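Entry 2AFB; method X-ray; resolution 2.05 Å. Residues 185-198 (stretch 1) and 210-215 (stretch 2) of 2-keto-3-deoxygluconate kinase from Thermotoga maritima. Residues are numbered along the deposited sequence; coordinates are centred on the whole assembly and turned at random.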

# COMPACT_ATOMS: atom_id res chain seq x y z
N THR A 185 35.86 14.37 -14.63
CA THR A 185 35.95 15.08 -15.89
C THR A 185 36.42 14.12 -16.96
O THR A 185 36.98 13.06 -16.66
CB THR A 185 36.90 16.29 -15.82
OG1 THR A 185 38.26 15.87 -15.64
CG2 THR A 185 36.49 17.23 -14.69
N LYS A 186 36.16 14.48 -18.20
CA LYS A 186 36.52 13.64 -19.33
C LYS A 186 38.03 13.52 -19.38
O LYS A 186 38.56 12.52 -19.80
CB LYS A 186 36.00 14.23 -20.63
CG LYS A 186 36.80 15.42 -21.17
CD LYS A 186 36.25 15.90 -22.51
CE LYS A 186 36.81 17.28 -22.88
NZ LYS A 186 37.19 17.32 -24.31
N GLU A 187 38.73 14.55 -18.93
CA GLU A 187 40.19 14.48 -18.82
C GLU A 187 40.69 13.43 -17.82
O GLU A 187 41.62 12.72 -18.14
CB GLU A 187 40.78 15.85 -18.49
CG GLU A 187 40.64 16.89 -19.61
CD GLU A 187 39.30 17.68 -19.60
OE1 GLU A 187 38.35 17.42 -18.78
OE2 GLU A 187 39.22 18.60 -20.44
N GLU A 188 40.07 13.33 -16.64
CA GLU A 188 40.48 12.34 -15.61
C GLU A 188 40.08 10.94 -16.06
O GLU A 188 40.84 10.00 -15.88
CB GLU A 188 39.86 12.56 -14.21
CG GLU A 188 39.80 13.98 -13.63
CD GLU A 188 38.83 14.12 -12.42
OE1 GLU A 188 38.82 13.18 -11.58
OE2 GLU A 188 38.10 15.16 -12.29
N ALA A 189 38.88 10.82 -16.61
CA ALA A 189 38.39 9.56 -17.15
C ALA A 189 39.32 9.01 -18.21
O ALA A 189 39.68 7.84 -18.17
CB ALA A 189 37.00 9.74 -17.70
N GLN A 190 39.77 9.87 -19.13
CA GLN A 190 40.73 9.47 -20.16
C GLN A 190 42.05 9.11 -19.57
O GLN A 190 42.69 8.19 -20.03
CB GLN A 190 40.95 10.58 -21.21
CG GLN A 190 39.79 10.76 -22.17
CD GLN A 190 39.75 12.12 -22.85
OE1 GLN A 190 40.75 12.58 -23.40
NE2 GLN A 190 38.59 12.74 -22.84
N LYS A 191 42.49 9.83 -18.55
CA LYS A 191 43.80 9.54 -17.95
C LYS A 191 43.80 8.13 -17.34
O LYS A 191 44.77 7.42 -17.44
CB LYS A 191 44.22 10.61 -16.91
CG LYS A 191 45.36 11.58 -17.37
CD LYS A 191 44.88 12.83 -18.18
CE LYS A 191 44.61 12.55 -19.69
NZ LYS A 191 43.40 13.28 -20.23
N VAL A 192 42.68 7.73 -16.73
CA VAL A 192 42.54 6.45 -16.03
C VAL A 192 42.08 5.28 -16.92
O VAL A 192 42.56 4.15 -16.81
CB VAL A 192 41.51 6.59 -14.84
CG1 VAL A 192 41.22 5.23 -14.19
CG2 VAL A 192 42.06 7.58 -13.78
N MSE A 193 41.13 5.55 -17.80
CA MSE A 193 40.51 4.46 -18.54
C MSE A 193 41.30 4.01 -19.77
O MSE A 193 41.18 2.87 -20.19
CB MSE A 193 39.13 4.90 -18.96
CG MSE A 193 38.24 5.18 -17.76
SE MSE A 193 37.70 3.45 -16.83
CE MSE A 193 36.40 2.70 -18.27
N ILE A 194 42.05 4.91 -20.37
CA ILE A 194 42.76 4.56 -21.60
C ILE A 194 43.77 3.49 -21.29
O ILE A 194 43.76 2.46 -21.94
CB ILE A 194 43.32 5.81 -22.34
CG1 ILE A 194 42.19 6.41 -23.16
CG2 ILE A 194 44.53 5.47 -23.24
CD1 ILE A 194 42.33 7.88 -23.53
N PRO A 195 44.60 3.67 -20.24
CA PRO A 195 45.47 2.55 -19.86
C PRO A 195 44.79 1.21 -19.63
O PRO A 195 45.32 0.20 -20.00
CB PRO A 195 46.15 3.05 -18.58
CG PRO A 195 46.23 4.52 -18.78
CD PRO A 195 44.85 4.84 -19.39
N PHE A 196 43.57 1.20 -19.07
CA PHE A 196 42.89 -0.07 -18.84
C PHE A 196 42.48 -0.76 -20.14
O PHE A 196 42.23 -1.96 -20.16
CB PHE A 196 41.65 0.14 -17.97
CG PHE A 196 41.93 0.51 -16.53
CD1 PHE A 196 43.09 0.09 -15.86
CD2 PHE A 196 41.01 1.25 -15.82
CE1 PHE A 196 43.32 0.43 -14.52
CE2 PHE A 196 41.24 1.60 -14.48
CZ PHE A 196 42.39 1.19 -13.84
N MSE A 197 42.38 -0.02 -21.24
CA MSE A 197 41.92 -0.62 -22.49
C MSE A 197 42.86 -1.72 -22.95
O MSE A 197 42.39 -2.63 -23.60
CB MSE A 197 41.73 0.41 -23.59
CG MSE A 197 40.61 1.39 -23.35
SE MSE A 197 38.78 0.66 -22.87
CE MSE A 197 38.76 0.83 -20.88
N GLU A 198 44.16 -1.64 -22.61
CA GLU A 198 45.16 -2.73 -22.87
C GLU A 198 44.69 -4.10 -22.42
O GLU A 198 45.03 -5.12 -23.02
CB GLU A 198 46.49 -2.49 -22.13
CG GLU A 198 47.28 -1.26 -22.57
N ILE A 210 32.24 7.06 -25.76
CA ILE A 210 33.43 6.97 -26.63
C ILE A 210 34.06 8.33 -26.88
O ILE A 210 35.28 8.42 -26.88
CB ILE A 210 33.10 6.30 -27.97
CG1 ILE A 210 32.54 4.88 -27.71
CG2 ILE A 210 34.32 6.29 -28.93
CD1 ILE A 210 32.11 4.15 -28.95
N GLU A 211 33.27 9.37 -27.13
CA GLU A 211 33.84 10.72 -27.29
C GLU A 211 34.55 11.09 -26.00
O GLU A 211 35.70 11.48 -26.04
CB GLU A 211 32.78 11.77 -27.64
N LYS A 212 33.89 10.93 -24.87
CA LYS A 212 34.40 11.43 -23.60
C LYS A 212 35.57 10.63 -23.06
O LYS A 212 36.59 11.20 -22.69
CB LYS A 212 33.33 11.45 -22.51
CG LYS A 212 32.24 12.52 -22.67
CD LYS A 212 32.80 13.94 -22.58
CE LYS A 212 31.67 14.99 -22.38
NZ LYS A 212 32.09 16.30 -22.98
N VAL A 213 35.41 9.32 -22.98
CA VAL A 213 36.41 8.50 -22.31
C VAL A 213 37.57 8.13 -23.23
O VAL A 213 38.67 7.94 -22.76
CB VAL A 213 35.80 7.21 -21.74
CG1 VAL A 213 36.88 6.35 -21.07
CG2 VAL A 213 34.71 7.55 -20.75
N LEU A 214 37.30 7.98 -24.51
CA LEU A 214 38.32 7.54 -25.43
C LEU A 214 38.79 8.67 -26.33
O LEU A 214 39.80 8.53 -27.00
CB LEU A 214 37.82 6.36 -26.26
CG LEU A 214 37.54 5.04 -25.53
CD1 LEU A 214 37.30 3.93 -26.57
CD2 LEU A 214 38.64 4.63 -24.56
N GLY A 215 38.07 9.79 -26.34
CA GLY A 215 38.40 10.90 -27.22
C GLY A 215 38.21 10.60 -28.70
O GLY A 215 38.85 11.21 -29.54

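This is a close, oblique helix-helix contact in which one glutamine hydrogen bond to a backbone carbonyl of the other helix sits beside a small apolar seam. The axes of helix 186-196 and helix 210-214 approach to 8.1 Å with 65° between their N-to-C directions, and the backbones come nearest where Gln190 CA lies 4.9 Å from Val213 CA.

Such closeness puts side chains of the first helix against main chain of the second. Gln190 NE2 donates to Lys212 O at a short 2.5 Å, a side-chain amide reaching a backbone carbonyl of the neighbouring helix. Its aliphatic part is also close, with Gln190 CG 3.1 Å from Val213 O. Lys186 contributes its CB, 3.7 Å from Lys212 O and 3.8 Å from Lys212 CD, while the end of its chain leads away.

Ala189, Met193 and Met197, spaced four apart, all point toward the second stretch, and Ile194 joins them from the side. Ala189 and Met193 meet Val213; Met193 CB reaches Val213 CG1 at 3.4 Å. Met197, like Met193 a selenomethionine, has its CG 4.0 Å from Leu214 CD2, which Ile194 CG1 also meets at 4.2 Å. Gly215 then leaves the helix with positive phi, a conformation that favours glycine. The rule here is mixed service: the first stretch meets backbone at Lys212 and Val213, and apolar side chains at Val213 and Leu214.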